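Local coordinates for protein 4-alpha-glucanotransferase (Streptococcus agalactiae, PDB 6M6T) that is an amylomaltase of the TIM-barrel clan that binds glycan ligands in two pockets, at residues 360-372 / 385-399. Numbering follows the deposited sequence.
Sequences GFPGMKIMEFGFY and YTENTIAYAGTHDNE. With AC1 (4,6-dideoxy-4-{[(1S,4R,5S,6S)-4,5,6-trihydroxy-3-(hydroxymethyl)cyclohex-2-en-1-yl]amino}-alpha-D-glucopyranose), chain J; ASO (1,5-anhydro-D-glucitol), chain I.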
loop_
_atom_site.group_PDB
_atom_site.type_symbol
_atom_site.label_atom_id
_atom_site.label_comp_id
_atom_site.label_asym_id
_atom_site.label_seq_id
_atom_site.Cartn_x
_atom_site.Cartn_y
_atom_site.Cartn_z
ATOM N N GLY A 360 17.496 14.047 0.907
ATOM C CA GLY A 360 16.649 15.218 0.878
ATOM C C GLY A 360 15.169 14.942 0.685
ATOM O O GLY A 360 14.391 15.897 0.573
ATOM N N PHE A 361 14.756 13.670 0.638
ATOM C CA PHE A 361 13.341 13.344 0.631
ATOM C C PHE A 361 12.693 13.820 1.923
ATOM O O PHE A 361 13.331 13.828 2.977
ATOM C CB PHE A 361 13.096 11.837 0.537
ATOM C CG PHE A 361 13.693 11.166 -0.666
ATOM C CD1 PHE A 361 13.703 11.795 -1.908
ATOM C CD2 PHE A 361 14.202 9.871 -0.553
ATOM C CE1 PHE A 361 14.238 11.160 -3.015
ATOM C CE2 PHE A 361 14.749 9.237 -1.640
ATOM C CZ PHE A 361 14.768 9.885 -2.879
ATOM N N PRO A 362 11.421 14.196 1.883
ATOM C CA PRO A 362 10.676 14.332 3.138
ATOM C C PRO A 362 10.575 13.014 3.897
ATOM O O PRO A 362 10.475 11.928 3.322
ATOM C CB PRO A 362 9.292 14.828 2.689
ATOM C CG PRO A 362 9.404 15.130 1.211
ATOM C CD PRO A 362 10.830 15.006 0.801
ATOM N N GLY A 363 10.600 13.129 5.220
ATOM C CA GLY A 363 10.258 12.043 6.099
ATOM C C GLY A 363 8.949 12.304 6.817
ATOM O O GLY A 363 8.257 13.287 6.570
ATOM N N MET A 364 8.634 11.410 7.741
ATOM C CA MET A 364 7.318 11.398 8.349
ATOM C C MET A 364 7.342 11.971 9.762
ATOM O O MET A 364 8.391 12.076 10.405
ATOM C CB MET A 364 6.757 9.974 8.362
ATOM C CG MET A 364 6.583 9.388 6.964
ATOM S SD MET A 364 5.148 8.309 6.853
ATOM C CE MET A 364 4.856 8.311 5.078
ATOM N N LYS A 365 6.151 12.366 10.225
ATOM C CA LYS A 365 5.891 12.805 11.597
ATOM C C LYS A 365 4.491 12.312 11.950
ATOM O O LYS A 365 3.503 12.737 11.339
ATOM C CB LYS A 365 5.999 14.331 11.753
ATOM C CG LYS A 365 7.436 14.897 11.767
ATOM C CD LYS A 365 8.257 14.398 12.977
ATOM C CE LYS A 365 9.750 14.742 12.864
ATOM N NZ LYS A 365 9.982 16.063 12.184
ATOM N N ILE A 366 4.403 11.394 12.903
ATOM C CA ILE A 366 3.134 10.791 13.281
ATOM C C ILE A 366 2.757 11.377 14.632
ATOM O O ILE A 366 3.273 10.957 15.670
ATOM C CB ILE A 366 3.206 9.258 13.315
ATOM C CG1 ILE A 366 3.443 8.715 11.903
ATOM C CG2 ILE A 366 1.924 8.648 13.921
ATOM C CD1 ILE A 366 2.904 7.298 11.680
ATOM N N MET A 367 1.841 12.343 14.623
ATOM C CA MET A 367 1.558 13.094 15.839
ATOM C C MET A 367 1.072 12.221 16.981
ATOM O O MET A 367 1.088 12.669 18.133
ATOM C CB MET A 367 0.500 14.147 15.579
ATOM C CG MET A 367 0.612 15.413 16.422
ATOM S SD MET A 367 -0.604 16.588 15.779
ATOM C CE MET A 367 -1.064 15.742 14.275
ATOM N N GLU A 368 0.606 11.004 16.694
ATOM C CA GLU A 368 0.063 10.177 17.759
ATOM C C GLU A 368 1.143 9.618 18.658
ATOM O O GLU A 368 0.857 9.310 19.815
ATOM C CB GLU A 368 -0.787 9.049 17.181
ATOM C CG GLU A 368 -2.247 9.413 17.133
ATOM C CD GLU A 368 -3.077 8.442 16.330
ATOM O OE1 GLU A 368 -2.938 7.221 16.550
ATOM O OE2 GLU A 368 -3.871 8.903 15.478
ATOM N N PHE A 369 2.368 9.505 18.161
ATOM C CA PHE A 369 3.512 9.083 18.956
ATOM C C PHE A 369 4.086 10.199 19.823
ATOM O O PHE A 369 5.050 9.956 20.561
ATOM C CB PHE A 369 4.631 8.577 18.042
ATOM C CG PHE A 369 4.263 7.389 17.200
ATOM C CD1 PHE A 369 3.530 6.340 17.728
ATOM C CD2 PHE A 369 4.694 7.308 15.880
ATOM C CE1 PHE A 369 3.223 5.243 16.954
ATOM C CE2 PHE A 369 4.381 6.219 15.107
ATOM C CZ PHE A 369 3.644 5.183 15.647
ATOM N N GLY A 370 3.545 11.410 19.738
ATOM C CA GLY A 370 4.217 12.578 20.266
ATOM C C GLY A 370 3.560 13.239 21.456
ATOM O O GLY A 370 3.885 14.382 21.778
ATOM N N PHE A 371 2.639 12.547 22.123
ATOM C CA PHE A 371 2.032 13.057 23.346
ATOM C C PHE A 371 2.122 12.040 24.474
ATOM O O PHE A 371 1.535 12.264 25.537
ATOM C CB PHE A 371 0.559 13.452 23.120
ATOM C CG PHE A 371 0.377 14.653 22.217
ATOM C CD1 PHE A 371 0.682 15.931 22.660
ATOM C CD2 PHE A 371 -0.078 14.501 20.922
ATOM C CE1 PHE A 371 0.535 17.018 21.838
ATOM C CE2 PHE A 371 -0.227 15.593 20.100
ATOM C CZ PHE A 371 0.078 16.849 20.561
ATOM N N TYR A 372 2.818 10.917 24.262
ATOM C CA TYR A 372 3.049 9.965 25.340
ATOM C C TYR A 372 4.023 10.491 26.381
ATOM O O TYR A 372 4.084 9.947 27.485
ATOM C CB TYR A 372 3.587 8.638 24.793
ATOM C CG TYR A 372 2.601 7.914 23.922
ATOM C CD1 TYR A 372 1.365 7.540 24.415
ATOM C CD2 TYR A 372 2.908 7.605 22.600
ATOM C CE1 TYR A 372 0.456 6.886 23.616
ATOM C CE2 TYR A 372 2.009 6.966 21.790
ATOM C CZ TYR A 372 0.784 6.603 22.300
ATOM O OH TYR A 372 -0.124 5.947 21.495
ATOM N N TYR A 385 8.537 19.897 14.292
ATOM C CA TYR A 385 8.465 19.588 12.877
ATOM C C TYR A 385 9.180 20.671 12.084
ATOM O O TYR A 385 9.258 21.828 12.510
ATOM C CB TYR A 385 7.012 19.476 12.426
ATOM C CG TYR A 385 6.199 18.435 13.153
ATOM C CD1 TYR A 385 6.792 17.535 14.033
ATOM C CD2 TYR A 385 4.830 18.346 12.946
ATOM C CE1 TYR A 385 6.038 16.575 14.697
ATOM C CE2 TYR A 385 4.058 17.400 13.604
ATOM C CZ TYR A 385 4.667 16.503 14.474
ATOM O OH TYR A 385 3.901 15.542 15.120
ATOM N N THR A 386 9.729 20.283 10.937
ATOM C CA THR A 386 10.274 21.236 9.985
ATOM C C THR A 386 9.501 21.110 8.673
ATOM O O THR A 386 8.609 20.272 8.531
ATOM C CB THR A 386 11.773 21.023 9.787
ATOM O OG1 THR A 386 11.975 20.070 8.745
ATOM C CG2 THR A 386 12.398 20.500 11.071
ATOM N N GLU A 387 9.827 21.975 7.715
ATOM C CA GLU A 387 9.035 22.047 6.494
ATOM C C GLU A 387 9.165 20.770 5.680
ATOM O O GLU A 387 8.168 20.251 5.168
ATOM C CB GLU A 387 9.457 23.275 5.679
ATOM C CG GLU A 387 8.991 23.301 4.223
ATOM C CD GLU A 387 10.011 22.671 3.281
ATOM O OE1 GLU A 387 9.670 21.675 2.603
ATOM O OE2 GLU A 387 11.161 23.163 3.226
ATOM N N ASN A 388 10.377 20.225 5.570
ATOM C CA ASN A 388 10.615 19.043 4.736
ATOM C C ASN A 388 10.199 17.757 5.461
ATOM O O ASN A 388 11.004 16.863 5.720
ATOM C CB ASN A 388 12.076 18.991 4.319
ATOM C CG ASN A 388 12.310 18.067 3.164
ATOM O OD1 ASN A 388 11.450 17.923 2.292
ATOM N ND2 ASN A 388 13.487 17.431 3.136
ATOM N N THR A 389 8.909 17.691 5.801
ATOM C CA THR A 389 8.283 16.509 6.377
ATOM C C THR A 389 6.826 16.445 5.924
ATOM O O THR A 389 6.220 17.458 5.544
ATOM C CB THR A 389 8.337 16.493 7.923
ATOM O OG1 THR A 389 7.545 17.564 8.456
ATOM C CG2 THR A 389 9.764 16.589 8.474
ATOM N N ILE A 390 6.262 15.239 5.988
ATOM C CA ILE A 390 4.850 14.979 5.704
ATOM C C ILE A 390 4.200 14.584 7.017
ATOM O O ILE A 390 4.536 13.540 7.578
ATOM C CB ILE A 390 4.669 13.852 4.685
ATOM C CG1 ILE A 390 5.538 14.055 3.445
ATOM C CG2 ILE A 390 3.194 13.674 4.363
ATOM C CD1 ILE A 390 5.559 15.470 2.915
ATOM N N ALA A 391 3.263 15.368 7.519
ATOM C CA ALA A 391 2.728 15.099 8.847
ATOM C C ALA A 391 1.378 14.403 8.769
ATOM O O ALA A 391 0.518 14.785 7.974
ATOM C CB ALA A 391 2.609 16.379 9.667
ATOM N N TYR A 392 1.215 13.367 9.601
ATOM C CA TYR A 392 -0.016 12.603 9.767
ATOM C C TYR A 392 -0.508 12.732 11.196
ATOM O O TYR A 392 0.276 12.933 12.132
ATOM C CB TYR A 392 0.166 11.102 9.491
ATOM C CG TYR A 392 0.710 10.821 8.135
ATOM C CD1 TYR A 392 2.072 10.852 7.902
ATOM C CD2 TYR A 392 -0.138 10.570 7.072
ATOM C CE1 TYR A 392 2.573 10.617 6.657
ATOM C CE2 TYR A 392 0.355 10.336 5.817
ATOM C CZ TYR A 392 1.714 10.363 5.612
ATOM O OH TYR A 392 2.215 10.126 4.359
ATOM N N ALA A 393 -1.822 12.606 11.350
ATOM C CA ALA A 393 -2.383 12.375 12.670
ATOM C C ALA A 393 -2.074 10.957 13.103
ATOM O O ALA A 393 -1.514 10.719 14.181
ATOM C CB ALA A 393 -3.888 12.622 12.641
ATOM N N GLY A 394 -2.407 10.008 12.243
ATOM C CA GLY A 394 -1.912 8.660 12.357
ATOM C C GLY A 394 -1.790 8.152 10.945
ATOM O O GLY A 394 -2.200 8.817 9.992
ATOM N N THR A 395 -1.195 6.981 10.810
ATOM C CA THR A 395 -1.247 6.289 9.543
ATOM C C THR A 395 -2.069 5.012 9.702
ATOM O O THR A 395 -2.624 4.726 10.768
ATOM C CB THR A 395 0.159 6.027 9.005
ATOM O OG1 THR A 395 0.063 5.694 7.608
ATOM C CG2 THR A 395 0.859 4.903 9.788
ATOM N N HIS A 396 -2.170 4.265 8.605
ATOM C CA HIS A 396 -3.039 3.106 8.550
ATOM C C HIS A 396 -2.650 2.031 9.549
ATOM O O HIS A 396 -3.445 1.112 9.776
ATOM C CB HIS A 396 -3.030 2.536 7.140
ATOM C CG HIS A 396 -1.685 2.060 6.686
ATOM N ND1 HIS A 396 -0.796 2.871 6.016
ATOM C CD2 HIS A 396 -1.083 0.853 6.795
ATOM C CE1 HIS A 396 0.298 2.186 5.736
ATOM N NE2 HIS A 396 0.148 0.958 6.194
ATOM N N ASP A 397 -1.460 2.117 10.152
ATOM C CA ASP A 397 -1.032 1.161 11.165
ATOM C C ASP A 397 -1.254 1.653 12.587
ATOM O O ASP A 397 -1.104 0.870 13.529
ATOM C CB ASP A 397 0.441 0.810 10.962
ATOM C CG ASP A 397 0.764 0.521 9.509
ATOM O OD1 ASP A 397 1.039 1.502 8.782
ATOM O OD2 ASP A 397 0.751 -0.670 9.098
ATOM N N ASN A 398 -1.627 2.911 12.760
ATOM C CA ASN A 398 -1.915 3.491 14.057
ATOM C C ASN A 398 -3.407 3.453 14.312
ATOM O O ASN A 398 -4.211 3.250 13.408
ATOM C CB ASN A 398 -1.424 4.940 14.116
ATOM C CG ASN A 398 0.078 5.048 14.080
ATOM O OD1 ASN A 398 0.670 5.432 13.064
ATOM N ND2 ASN A 398 0.707 4.716 15.193
ATOM N N GLU A 399 -3.771 3.701 15.559
ATOM C CA GLU A 399 -5.175 3.803 15.898
ATOM C C GLU A 399 -5.811 4.988 15.177
ATOM O O GLU A 399 -5.130 5.910 14.739
ATOM C CB GLU A 399 -5.321 3.956 17.405
ATOM C CG GLU A 399 -4.455 2.986 18.164
ATOM C CD GLU A 399 -4.209 3.412 19.590
ATOM O OE1 GLU A 399 -3.197 4.129 19.829
ATOM O OE2 GLU A 399 -5.034 3.036 20.461
HETATM C C1 AC1 J . 7.055 2.236 17.458
HETATM O O2 AC1 J . 8.071 0.181 18.255
HETATM C C2 AC1 J . 7.158 0.720 17.283
HETATM C C4A AC1 J . 7.021 0.116 10.027
HETATM C C3 AC1 J . 7.728 0.428 15.926
HETATM O O3 AC1 J . 7.807 -0.987 15.812
HETATM C C4 AC1 J . 6.815 1.001 14.842
HETATM N N4A AC1 J . 7.396 0.846 13.506
HETATM C C5 AC1 J . 6.606 2.487 15.044
HETATM O O5 AC1 J . 6.162 2.783 16.406
HETATM C C6 AC1 J . 5.597 2.971 13.981
HETATM C C1B AC1 J . 7.175 -0.458 12.865
HETATM C C2B AC1 J . 8.310 -0.640 11.908
HETATM O O2B AC1 J . 9.513 -0.420 12.646
HETATM C C3B AC1 J . 8.214 0.423 10.844
HETATM O O3B AC1 J . 9.329 0.348 9.967
HETATM O O4 AC1 J . 6.842 1.168 9.055
HETATM C C5B AC1 J . 5.887 -0.068 10.835
HETATM C C7B AC1 J . 5.963 -0.407 12.187
HETATM C C6B AC1 J . 4.527 0.033 10.177
HETATM O O6B AC1 J . 4.667 0.959 9.096
HETATM C C1 ASO I . 5.590 -1.598 6.060
HETATM C C2 ASO I . 4.138 -1.464 6.566
HETATM C C3 ASO I . 3.860 -2.526 7.644
HETATM C C4 ASO I . 4.109 -3.913 7.024
HETATM C C5 ASO I . 5.517 -3.989 6.498
HETATM C C6 ASO I . 5.658 -5.266 5.671
HETATM O O2 ASO I . 3.888 -0.149 7.075
HETATM O O3 ASO I . 2.476 -2.405 8.123
HETATM O O4 ASO I . 3.877 -4.979 7.976
HETATM O O5 ASO I . 5.760 -2.939 5.558
HETATM O O6 ASO I . 6.533 -5.026 4.555
#
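With CG anti to the carbonyl carbon (chi1 -75°) and a bend at chi2 (-64°), the Lys365 chain runs over one face of the Tyr385 ring. Its CB stands 3.8 Å from the centroid of the Tyr385 ring, a CH-pi contact made by the aliphatic part of a charged residue. The two side chains run past each other in opposite directions, and the phenol reaches on to Met367, while its hydroxyl hydrogen-bonds Asp380 O. Beneath them, strands 363-366 and 389-392 run parallel as neighbours in the beta/alpha barrel, with side chains alternating between the faces, as extended strands require: Met364, Ile366, Ile390 and Tyr392 on one, Lys365 and Ala391 on the other. Ile390 N donates to Gly363 O at 2.9 Å and Tyr392 N to Lys365 O at 2.9 Å; Met367 N then returns a nearly straight bond to Tyr392 O (3.0 Å). Lys365 N to Ile390 O is weak. On the face opposite Lys365, Met364 and Tyr392 form a Met-aromatic contact, with SD 4.5 Å from the centroid of the Tyr392 ring and oblique to it; the Tyr392 hydroxyl is hydrogen-bonded to Gln45 OE1. Before the strands, Asn388 ND2 donates to Gly360 O at 3.1 Å, from above the carbonyl plane, and Asn388 OD1 lies against the Pro362 ring. Beyond them, Asn398 places its amide between Ile366 and Phe369, and its OD1 weakly accepts Thr395 N across a type I turn. That turn carries His396 and Asp397, both lining a glycan pocket. Backbone hydrogen bonds, most of them straight, thus set the strand register, whereas the ligand end meets two different ligands: Asp397 OD2 accepts a hydrogen bond from ASO O3 at 2.6 Å, and the Phe369 ring touches a carbon of AC1.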